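Local atomic coordinates of alpha-1,4-endofucoidanase (Mariniflexile fucanivorans, PDB entry 6DLH), a protein that hydrolyses alpha-1,4 linkages within fucoidan chains as a retaining enzyme of glycoside hydrolase family 107, and binds calcium. Residues Glu366-Gly371 with Ile378-Pro383; Tyr80-Leu85 with His341-Gln346; Pro467-Ile472 with Val488-Asn493; Thr428-Ile433 with Gln437-Asn442. All coordinates share one frame; numbering follows the deposited sequence.

How the contacts relate
From the N terminus, contact 2 comes first. It starts at strand 80-84 and closes a 255-residue excursion at strand 341-342. Contact 1 follows and closes the short connection between helix 361-372 and strand 377-379. These two touch, because strands 341-342 and 377-379 are neighbours in the parallel sheet of the catalytic domain. Contacts 4 and 3 both lie in a putative Ig domain. There contact 4 closes a short loop leading into strand 439-444, and contact 3 closes the hairpin of strands 471-476 and 479-484. Contacts 3 and 4 pack on each other through Trp469, Tyr439 and Ile433. All four contacts follow in series; none nests or crosses.

Contact 1: Glu366-Gly371 with Ile378-Pro383; sequences EWTSTG and ITWGTP
Thr368 and Trp380 meet through one hydrogen bond. The indole NE1 of Trp380 donates to OG1 of Thr368 at 2.8 Å. The bond is bent, with an N-H...O angle of 138°, and the hydroxyl lies 24° out of the ring plane, near the ring edge. Thr368 OG1 sits beside its own backbone N, opposite the carbonyl carbon (chi1 -59°), and also bonds to Phe364 O one helical turn back. The same oxygen thus serves the helix and the indole. Ile378 makes the second approach. Its CD1 runs to the helix backbone, 4.0 Å from Thr368 O and 4.2 Å from Gly371 CA. A side-chain carbon on Gly371 would fall 2.8 Å from Ile378 CD1, so the lack of a side chain there probably allows this close approach of helix and strand. In the next layer, Ile378 CG2 lies 3.5 Å above the Trp380 ring plane, toward its rim, and the ring also meets Phe364. All of this is buried. The contact lies in a beta-alpha-beta unit of strand 341-342, helix 361-372 and strand 377-379. Helix 307-321 packs on Trp367 and Thr370, helix 399-415 on Thr368 and Ser369, and Leu46 of strand 46-49 touches Thr368 and Trp380.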
# COMPACT_ATOMS: atom_id res chain seq x y z
N GLU A 366 -13.11 -8.72 -24.29
CA GLU A 366 -12.97 -10.04 -24.90
C GLU A 366 -11.89 -10.86 -24.19
O GLU A 366 -12.15 -12.02 -23.85
CB GLU A 366 -12.74 -9.91 -26.41
CG GLU A 366 -12.62 -11.25 -27.13
CD GLU A 366 -11.24 -11.90 -27.10
OE1 GLU A 366 -11.15 -13.11 -26.78
OE2 GLU A 366 -10.26 -11.20 -27.39
N TRP A 367 -10.71 -10.27 -23.96
CA TRP A 367 -9.62 -11.00 -23.29
C TRP A 367 -10.11 -11.48 -21.93
O TRP A 367 -9.95 -12.65 -21.59
CB TRP A 367 -8.36 -10.14 -23.13
CG TRP A 367 -7.49 -9.94 -24.33
CD1 TRP A 367 -7.88 -9.57 -25.59
CD2 TRP A 367 -6.05 -10.04 -24.38
NE1 TRP A 367 -6.79 -9.46 -26.42
CE2 TRP A 367 -5.65 -9.72 -25.70
CE3 TRP A 367 -5.06 -10.36 -23.44
CZ2 TRP A 367 -4.31 -9.73 -26.10
CZ3 TRP A 367 -3.74 -10.37 -23.83
CH2 TRP A 367 -3.37 -10.06 -25.15
N THR A 368 -10.72 -10.56 -21.16
CA THR A 368 -11.16 -10.87 -19.81
C THR A 368 -12.17 -12.00 -19.86
O THR A 368 -12.02 -13.00 -19.15
CB THR A 368 -11.65 -9.61 -19.08
OG1 THR A 368 -10.58 -8.66 -19.03
CG2 THR A 368 -12.10 -9.89 -17.66
N SER A 369 -13.20 -11.85 -20.71
CA SER A 369 -14.30 -12.81 -20.73
C SER A 369 -13.84 -14.15 -21.31
O SER A 369 -14.27 -15.20 -20.83
CB SER A 369 -15.50 -12.26 -21.45
OG SER A 369 -15.15 -11.79 -22.74
N THR A 370 -12.96 -14.10 -22.32
CA THR A 370 -12.41 -15.32 -22.87
C THR A 370 -11.65 -16.05 -21.77
O THR A 370 -11.77 -17.26 -21.63
CB THR A 370 -11.51 -15.06 -24.10
OG1 THR A 370 -12.33 -14.63 -25.19
CG2 THR A 370 -10.74 -16.28 -24.53
N GLY A 371 -10.89 -15.30 -20.98
CA GLY A 371 -10.01 -15.89 -19.98
C GLY A 371 -10.74 -16.49 -18.78
O GLY A 371 -10.28 -17.49 -18.24
N ILE A 378 -7.82 -13.84 -13.57
CA ILE A 378 -6.94 -12.79 -14.08
C ILE A 378 -6.79 -11.70 -13.01
O ILE A 378 -7.78 -11.12 -12.57
CB ILE A 378 -7.47 -12.20 -15.40
CG1 ILE A 378 -7.56 -13.26 -16.51
CG2 ILE A 378 -6.59 -11.03 -15.82
CD1 ILE A 378 -8.22 -12.78 -17.78
N THR A 379 -5.54 -11.46 -12.61
CA THR A 379 -5.19 -10.24 -11.91
C THR A 379 -4.78 -9.20 -12.96
O THR A 379 -3.68 -9.27 -13.48
CB THR A 379 -3.99 -10.43 -10.97
OG1 THR A 379 -4.23 -11.55 -10.13
CG2 THR A 379 -3.73 -9.20 -10.12
N TRP A 380 -5.68 -8.26 -13.27
CA TRP A 380 -5.27 -7.19 -14.16
C TRP A 380 -4.30 -6.28 -13.41
O TRP A 380 -4.57 -5.88 -12.28
CB TRP A 380 -6.47 -6.41 -14.71
CG TRP A 380 -7.04 -7.06 -15.93
CD1 TRP A 380 -8.18 -7.80 -16.01
CD2 TRP A 380 -6.46 -7.07 -17.24
NE1 TRP A 380 -8.37 -8.24 -17.29
CE2 TRP A 380 -7.32 -7.81 -18.07
CE3 TRP A 380 -5.30 -6.50 -17.80
CZ2 TRP A 380 -7.07 -7.99 -19.43
CZ3 TRP A 380 -5.05 -6.67 -19.14
CH2 TRP A 380 -5.92 -7.42 -19.93
N GLY A 381 -3.18 -5.98 -14.07
CA GLY A 381 -2.35 -4.87 -13.65
C GLY A 381 -3.05 -3.57 -14.02
O GLY A 381 -2.86 -3.07 -15.13
N THR A 382 -3.86 -3.05 -13.09
CA THR A 382 -4.69 -1.87 -13.27
C THR A 382 -3.89 -0.63 -12.88
O THR A 382 -3.41 -0.54 -11.76
CB THR A 382 -5.96 -1.96 -12.41
OG1 THR A 382 -5.58 -2.21 -11.05
CG2 THR A 382 -6.91 -3.04 -12.88
N PRO A 383 -3.75 0.38 -13.77
CA PRO A 383 -2.93 1.55 -13.48
C PRO A 383 -3.60 2.64 -12.63
O PRO A 383 -4.73 3.05 -12.88
CB PRO A 383 -2.66 2.13 -14.88
CG PRO A 383 -3.91 1.76 -15.68
CD PRO A 383 -4.35 0.43 -15.12

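Contact 2: Tyr80-Leu85 with His341-Gln346; sequences YVQLPL and HFFPKQ
His341 meets Tyr80 through its ring edge. Tyr80 OH lies in the imidazole plane, 3.5 Å from His341 NE2 and equally 3.5 Å from His341 CD2. Both Tyr80 OH and His341 NE2 hydrogen-bond to Thr379 OG1, which bridges them. His341 ND1 bonds to Thr291 O, so both ring nitrogens have partners and the imidazole cannot easily turn. Strands 80-84 and 341-342 belong to one parallel sheet, with strands 46-49 and 377-379 between them. The side chains therefore reach across the inside of the curved sheet, consistent with the barrel-like catalytic domains of related alpha-L-fucosidases in family GH29. Two residues on, Phe343 meets Gln82. The glutamine is fully extended (chi1 179°, chi2 180°), which carries its amide to the ring. OE1 of Gln82 lies 3.4 Å from Phe343 CZ, while Gln82 NE2 stands over one ring face. The amide and ring planes are 64° apart. Gln82 NE2 is bonded to Glu145 OE1. With an alanine here, Glu145 would probably lose this donor and a gap would open beside the Phe343 ring. Beyond it, Phe343 also packs on Trp351, whose NE1 bonds to Phe343 O.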
# COMPACT_ATOMS: atom_id res chain seq x y z
N TYR A 80 -11.26 -9.68 -6.40
CA TYR A 80 -10.10 -9.52 -5.52
C TYR A 80 -9.18 -8.41 -6.02
O TYR A 80 -9.28 -7.97 -7.17
CB TYR A 80 -9.38 -10.87 -5.34
CG TYR A 80 -8.64 -11.38 -6.56
CD1 TYR A 80 -9.30 -12.05 -7.58
CD2 TYR A 80 -7.27 -11.20 -6.68
CE1 TYR A 80 -8.61 -12.52 -8.69
CE2 TYR A 80 -6.56 -11.67 -7.77
CZ TYR A 80 -7.24 -12.32 -8.79
OH TYR A 80 -6.54 -12.77 -9.88
N VAL A 81 -8.29 -7.97 -5.12
CA VAL A 81 -7.28 -6.97 -5.40
C VAL A 81 -5.93 -7.48 -4.88
O VAL A 81 -5.86 -8.03 -3.77
CB VAL A 81 -7.64 -5.62 -4.74
CG1 VAL A 81 -6.55 -4.57 -4.94
CG2 VAL A 81 -8.99 -5.10 -5.21
N GLN A 82 -4.87 -7.29 -5.68
CA GLN A 82 -3.51 -7.60 -5.29
C GLN A 82 -2.88 -6.38 -4.61
O GLN A 82 -2.97 -5.27 -5.12
CB GLN A 82 -2.66 -8.05 -6.49
CG GLN A 82 -1.21 -8.35 -6.14
CD GLN A 82 -0.35 -8.80 -7.30
OE1 GLN A 82 0.74 -8.27 -7.52
NE2 GLN A 82 -0.83 -9.78 -8.05
N LEU A 83 -2.26 -6.63 -3.45
CA LEU A 83 -1.58 -5.62 -2.65
C LEU A 83 -0.12 -6.02 -2.49
O LEU A 83 0.21 -7.20 -2.48
CB LEU A 83 -2.23 -5.56 -1.26
CG LEU A 83 -3.72 -5.23 -1.22
CD1 LEU A 83 -4.27 -5.54 0.17
CD2 LEU A 83 -3.96 -3.77 -1.58
N PRO A 84 0.81 -5.06 -2.32
CA PRO A 84 2.18 -5.42 -1.95
C PRO A 84 2.18 -5.88 -0.50
O PRO A 84 1.36 -5.40 0.29
CB PRO A 84 2.92 -4.08 -2.05
CG PRO A 84 1.85 -3.04 -1.79
CD PRO A 84 0.60 -3.61 -2.44
N LEU A 85 3.05 -6.85 -0.18
CA LEU A 85 3.70 -6.89 1.12
C LEU A 85 5.08 -6.26 0.95
O LEU A 85 5.48 -5.45 1.78
CB LEU A 85 3.79 -8.32 1.67
CG LEU A 85 4.74 -8.51 2.86
CD1 LEU A 85 4.43 -7.53 4.00
CD2 LEU A 85 4.69 -9.94 3.39
N HIS A 341 -4.08 -19.06 -14.19
CA HIS A 341 -4.22 -17.67 -13.82
C HIS A 341 -3.24 -16.81 -14.61
O HIS A 341 -2.13 -17.23 -14.89
CB HIS A 341 -4.08 -17.51 -12.30
CG HIS A 341 -3.70 -16.13 -11.86
ND1 HIS A 341 -2.38 -15.71 -11.82
CD2 HIS A 341 -4.45 -15.09 -11.45
CE1 HIS A 341 -2.34 -14.46 -11.40
NE2 HIS A 341 -3.59 -14.06 -11.16
N PHE A 342 -3.67 -15.58 -14.93
CA PHE A 342 -2.93 -14.69 -15.80
C PHE A 342 -2.69 -13.38 -15.05
O PHE A 342 -3.59 -12.91 -14.35
CB PHE A 342 -3.70 -14.53 -17.12
CG PHE A 342 -3.03 -13.77 -18.24
CD1 PHE A 342 -1.65 -13.73 -18.37
CD2 PHE A 342 -3.80 -13.11 -19.20
CE1 PHE A 342 -1.05 -13.04 -19.42
CE2 PHE A 342 -3.20 -12.43 -20.25
CZ PHE A 342 -1.83 -12.40 -20.36
N PHE A 343 -1.48 -12.80 -15.20
CA PHE A 343 -1.12 -11.52 -14.61
C PHE A 343 -0.74 -10.50 -15.69
O PHE A 343 0.40 -10.05 -15.75
CB PHE A 343 0.00 -11.67 -13.58
CG PHE A 343 0.22 -10.49 -12.66
CD1 PHE A 343 -0.63 -9.40 -12.66
CD2 PHE A 343 1.27 -10.49 -11.75
CE1 PHE A 343 -0.44 -8.33 -11.80
CE2 PHE A 343 1.46 -9.43 -10.87
CZ PHE A 343 0.61 -8.34 -10.91
N PRO A 344 -1.69 -10.05 -16.54
CA PRO A 344 -1.39 -9.09 -17.61
C PRO A 344 -1.32 -7.65 -17.11
O PRO A 344 -1.70 -7.37 -15.97
CB PRO A 344 -2.59 -9.27 -18.55
CG PRO A 344 -3.74 -9.57 -17.60
CD PRO A 344 -3.12 -10.42 -16.50
N LYS A 345 -0.85 -6.75 -17.98
CA LYS A 345 -0.86 -5.31 -17.72
C LYS A 345 -1.92 -4.65 -18.59
O LYS A 345 -2.03 -4.98 -19.77
CB LYS A 345 0.44 -4.62 -18.18
CG LYS A 345 1.73 -5.38 -17.98
CD LYS A 345 2.89 -4.66 -18.63
CE LYS A 345 4.01 -5.61 -19.02
NZ LYS A 345 5.27 -4.88 -19.28
N GLN A 346 -2.63 -3.67 -18.02
CA GLN A 346 -3.69 -2.98 -18.73
C GLN A 346 -3.14 -1.81 -19.54
O GLN A 346 -3.65 -1.51 -20.61
CB GLN A 346 -4.76 -2.52 -17.73
CG GLN A 346 -5.97 -1.85 -18.38
CD GLN A 346 -7.07 -1.64 -17.38
OE1 GLN A 346 -6.87 -1.75 -16.16
NE2 GLN A 346 -8.26 -1.34 -17.89

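Contact 3: Pro467-Ile472 with Val488-Asn493; sequences PAWLTI and VSEASN
Trp469 reaches Glu490 from a type I turn that starts at Pro467 and is closed by Leu470 N on Pro467 O at 3.1 Å. Pro467 comes first and supports the indole: its CB lies 3.1 Å above the ring plane of Trp469. In Trp469, CG stands between the backbone N and the carbonyl carbon (chi1 51°), which folds the ring back over the turn. Its NE1 then donates to Glu490 OE1 at 2.8 Å. The bond is nearly straight (163°), in the indole plane, and uses the anti lone pair of OE1. Ring and carboxylate planes are steeply inclined. Leu470 follows, its CB set above the same indole face as Pro467. The carboxylate is held from its own side too. Glu490 OE2 takes Ser492 OG at 2.7 Å and Ser492 N at 3.0 Å, and OE1 also bonds to Tyr494 OH. If Glu490 were replaced by an alanine, the indole N-H would probably lose its acceptor and the loop around Ser492 would be likely to move more freely. The contact joins two loops of the putative Ig domain. With no positive partner in the two segments, the carboxylate is probably ionised, with neutral N-H and O-H donors to spread its charge.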
# COMPACT_ATOMS: atom_id res chain seq x y z
N PRO A 467 -31.69 -14.02 13.89
CA PRO A 467 -32.15 -13.36 15.11
C PRO A 467 -33.67 -13.20 15.08
O PRO A 467 -34.24 -12.84 14.05
CB PRO A 467 -31.46 -11.99 15.06
CG PRO A 467 -30.24 -12.20 14.16
CD PRO A 467 -30.71 -13.22 13.14
N ALA A 468 -34.31 -13.52 16.22
CA ALA A 468 -35.75 -13.37 16.38
C ALA A 468 -36.14 -11.91 16.17
O ALA A 468 -37.28 -11.62 15.80
CB ALA A 468 -36.16 -13.86 17.75
N TRP A 469 -35.18 -11.01 16.41
CA TRP A 469 -35.41 -9.57 16.38
C TRP A 469 -35.34 -8.99 14.96
O TRP A 469 -35.74 -7.85 14.76
CB TRP A 469 -34.46 -8.84 17.34
CG TRP A 469 -33.00 -9.17 17.20
CD1 TRP A 469 -32.28 -10.05 17.96
CD2 TRP A 469 -32.07 -8.60 16.26
NE1 TRP A 469 -30.97 -10.06 17.56
CE2 TRP A 469 -30.81 -9.19 16.52
CE3 TRP A 469 -32.17 -7.66 15.22
CZ2 TRP A 469 -29.67 -8.87 15.78
CZ3 TRP A 469 -31.04 -7.34 14.49
CH2 TRP A 469 -29.81 -7.95 14.77
N LEU A 470 -34.86 -9.79 13.99
CA LEU A 470 -34.58 -9.31 12.64
C LEU A 470 -35.82 -9.43 11.75
O LEU A 470 -36.46 -10.48 11.69
CB LEU A 470 -33.40 -10.10 12.06
CG LEU A 470 -32.80 -9.57 10.76
CD1 LEU A 470 -31.96 -8.32 10.99
CD2 LEU A 470 -31.97 -10.65 10.07
N THR A 471 -36.16 -8.32 11.08
CA THR A 471 -37.15 -8.28 10.01
C THR A 471 -36.43 -8.02 8.69
O THR A 471 -35.42 -7.31 8.64
CB THR A 471 -38.27 -7.27 10.30
OG1 THR A 471 -38.95 -7.59 11.52
CG2 THR A 471 -39.30 -7.17 9.20
N ILE A 472 -36.96 -8.62 7.61
CA ILE A 472 -36.48 -8.42 6.26
C ILE A 472 -37.65 -7.88 5.43
O ILE A 472 -38.60 -8.61 5.13
CB ILE A 472 -35.90 -9.73 5.68
CG1 ILE A 472 -34.63 -10.16 6.43
CG2 ILE A 472 -35.65 -9.58 4.17
CD1 ILE A 472 -33.98 -11.42 5.91
N VAL A 488 -30.08 -6.01 24.90
CA VAL A 488 -28.80 -5.75 25.55
C VAL A 488 -28.09 -7.07 25.85
O VAL A 488 -26.87 -7.13 25.90
CB VAL A 488 -28.97 -4.90 26.83
CG1 VAL A 488 -27.64 -4.53 27.47
CG2 VAL A 488 -29.82 -3.65 26.59
N SER A 489 -28.89 -8.14 26.02
CA SER A 489 -28.40 -9.45 26.42
C SER A 489 -27.95 -10.29 25.22
O SER A 489 -27.49 -11.42 25.41
CB SER A 489 -29.44 -10.18 27.24
OG SER A 489 -30.71 -10.13 26.60
N GLU A 490 -28.09 -9.74 24.00
CA GLU A 490 -27.67 -10.43 22.78
C GLU A 490 -26.15 -10.54 22.76
O GLU A 490 -25.44 -9.54 22.90
CB GLU A 490 -28.23 -9.73 21.53
CG GLU A 490 -27.66 -10.26 20.22
CD GLU A 490 -28.20 -11.60 19.76
OE1 GLU A 490 -29.27 -11.62 19.11
OE2 GLU A 490 -27.56 -12.62 20.05
N ALA A 491 -25.67 -11.78 22.60
CA ALA A 491 -24.25 -12.10 22.70
C ALA A 491 -23.90 -13.25 21.76
O ALA A 491 -22.82 -13.82 21.85
CB ALA A 491 -23.91 -12.43 24.13
N SER A 492 -24.82 -13.59 20.85
CA SER A 492 -24.58 -14.69 19.93
C SER A 492 -24.31 -14.16 18.52
O SER A 492 -24.82 -13.12 18.12
CB SER A 492 -25.71 -15.68 19.95
OG SER A 492 -26.86 -15.15 19.31
N ASN A 493 -23.49 -14.92 17.78
CA ASN A 493 -23.25 -14.67 16.37
C ASN A 493 -24.30 -15.40 15.53
O ASN A 493 -25.08 -16.19 16.06
CB ASN A 493 -21.79 -14.98 16.00
CG ASN A 493 -20.81 -14.07 16.73
OD1 ASN A 493 -21.20 -13.06 17.31
ND2 ASN A 493 -19.54 -14.43 16.70

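Contact 4: Thr428-Ile433 with Gln437-Asn442; sequences TILPAI and QPYSHN
Tyr439 and His441 both pack tightly on Pro431. The phenol OH of Tyr439 donates to Pro431 O at 2.7 Å. The C=O...O angle is 126°, and the hydroxyl is tilted 27° from the carbonyl plane. The tyrosine CG lies anti to its backbone N (chi1 -168°), which sends the ring across to the other segment. There its edge is framed by backbone carbonyls, with Ala432 O 3.2 Å from Tyr439 CE1. Leu430 CB packs 3.4 Å from Tyr439 OH, so the buried hydroxyl sits among carbon atoms but has its acceptor. Pro431 CB lies 4.0 Å from Tyr439 CE1, while Pro431 CD sits over one face of the His441 imidazole, 3.3 Å from His441 ND1. The two segments run in nearly opposite directions, yet their nearest CA atoms, Pro431 and His441, are 7.1 Å apart. Side chains of strand 439-442 therefore reach the other segment's backbone and side chains; no ladder of backbone bonds links the two. The outer flank is looser. There Leu430 CD2 and Ile429 O approach the His441 ring only obliquely, Leu430 CD2 at 4.0 Å from His441 CD2. Ile429 and Ala432 turn their side chains away. Ser440 points away and is exposed, touching Thr481 and Ser483. The contact belongs to the putative Ig domain. Strand 439-444 pairs with strand 479-484 through Tyr439 and His441, while Ile433 bonds by its backbone to Glu514 and Ile516. Strand 505-513 packs against it, with Val511 touching Leu430 and Leu513 touching Ile433 and Tyr439.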
# COMPACT_ATOMS: atom_id res chain seq x y z
N THR A 428 -20.93 -10.79 0.97
CA THR A 428 -21.85 -9.76 1.42
C THR A 428 -21.65 -9.57 2.92
O THR A 428 -21.99 -10.44 3.71
CB THR A 428 -23.30 -10.09 1.05
OG1 THR A 428 -23.43 -10.12 -0.37
CG2 THR A 428 -24.31 -9.10 1.61
N ILE A 429 -21.07 -8.42 3.30
CA ILE A 429 -20.71 -8.12 4.68
C ILE A 429 -21.83 -7.30 5.31
O ILE A 429 -22.28 -6.29 4.75
CB ILE A 429 -19.35 -7.39 4.74
CG1 ILE A 429 -18.22 -8.20 4.07
CG2 ILE A 429 -18.99 -6.99 6.17
CD1 ILE A 429 -17.89 -9.54 4.71
N LEU A 430 -22.28 -7.74 6.49
CA LEU A 430 -23.35 -7.07 7.22
C LEU A 430 -22.73 -6.30 8.39
O LEU A 430 -21.76 -6.77 8.97
CB LEU A 430 -24.34 -8.11 7.73
CG LEU A 430 -25.02 -8.98 6.66
CD1 LEU A 430 -25.98 -9.97 7.31
CD2 LEU A 430 -25.75 -8.13 5.62
N PRO A 431 -23.24 -5.10 8.75
CA PRO A 431 -22.79 -4.39 9.95
C PRO A 431 -22.81 -5.27 11.20
O PRO A 431 -23.56 -6.25 11.26
CB PRO A 431 -23.83 -3.27 10.10
CG PRO A 431 -24.31 -3.01 8.69
CD PRO A 431 -24.28 -4.36 8.02
N ALA A 432 -21.97 -4.91 12.18
CA ALA A 432 -21.87 -5.62 13.45
C ALA A 432 -23.17 -5.52 14.26
O ALA A 432 -23.97 -4.60 14.08
CB ALA A 432 -20.70 -5.08 14.24
N ILE A 433 -23.39 -6.50 15.15
CA ILE A 433 -24.48 -6.44 16.12
C ILE A 433 -24.02 -5.59 17.30
O ILE A 433 -22.97 -5.86 17.88
CB ILE A 433 -24.92 -7.84 16.58
CG1 ILE A 433 -25.47 -8.68 15.43
CG2 ILE A 433 -25.93 -7.74 17.72
CD1 ILE A 433 -25.51 -10.17 15.71
N GLN A 437 -28.80 -1.60 20.52
CA GLN A 437 -28.85 -0.54 19.52
C GLN A 437 -29.66 -0.99 18.31
O GLN A 437 -29.60 -2.15 17.91
CB GLN A 437 -27.43 -0.12 19.11
CG GLN A 437 -26.65 0.55 20.24
CD GLN A 437 -27.36 1.75 20.80
OE1 GLN A 437 -27.72 2.68 20.08
NE2 GLN A 437 -27.57 1.74 22.10
N PRO A 438 -30.43 -0.07 17.67
CA PRO A 438 -31.17 -0.40 16.45
C PRO A 438 -30.24 -0.83 15.32
O PRO A 438 -29.18 -0.23 15.11
CB PRO A 438 -31.89 0.92 16.08
CG PRO A 438 -31.92 1.70 17.37
CD PRO A 438 -30.64 1.33 18.09
N TYR A 439 -30.64 -1.89 14.61
CA TYR A 439 -29.88 -2.45 13.49
C TYR A 439 -30.61 -2.10 12.19
O TYR A 439 -31.83 -2.20 12.13
CB TYR A 439 -29.75 -3.96 13.66
CG TYR A 439 -28.76 -4.62 12.73
CD1 TYR A 439 -27.43 -4.76 13.10
CD2 TYR A 439 -29.14 -5.12 11.50
CE1 TYR A 439 -26.50 -5.36 12.25
CE2 TYR A 439 -28.23 -5.72 10.64
CZ TYR A 439 -26.91 -5.84 11.02
OH TYR A 439 -26.00 -6.42 10.18
N SER A 440 -29.84 -1.71 11.16
CA SER A 440 -30.41 -1.38 9.86
C SER A 440 -29.37 -1.45 8.74
O SER A 440 -28.40 -0.69 8.75
CB SER A 440 -31.07 -0.04 9.89
OG SER A 440 -32.07 0.04 8.89
N HIS A 441 -29.60 -2.33 7.76
CA HIS A 441 -28.74 -2.43 6.58
C HIS A 441 -29.57 -2.72 5.33
O HIS A 441 -30.40 -3.62 5.32
CB HIS A 441 -27.64 -3.49 6.77
CG HIS A 441 -26.69 -3.57 5.62
ND1 HIS A 441 -25.64 -2.69 5.47
CD2 HIS A 441 -26.64 -4.40 4.56
CE1 HIS A 441 -24.98 -2.98 4.37
NE2 HIS A 441 -25.57 -4.03 3.79
N ASN A 442 -29.29 -1.95 4.27
CA ASN A 442 -29.97 -2.08 2.99
C ASN A 442 -29.17 -3.00 2.07
O ASN A 442 -27.95 -2.97 2.05
CB ASN A 442 -30.17 -0.71 2.35
CG ASN A 442 -31.16 0.16 3.10
OD1 ASN A 442 -31.89 -0.33 3.96
ND2 ASN A 442 -31.20 1.45 2.78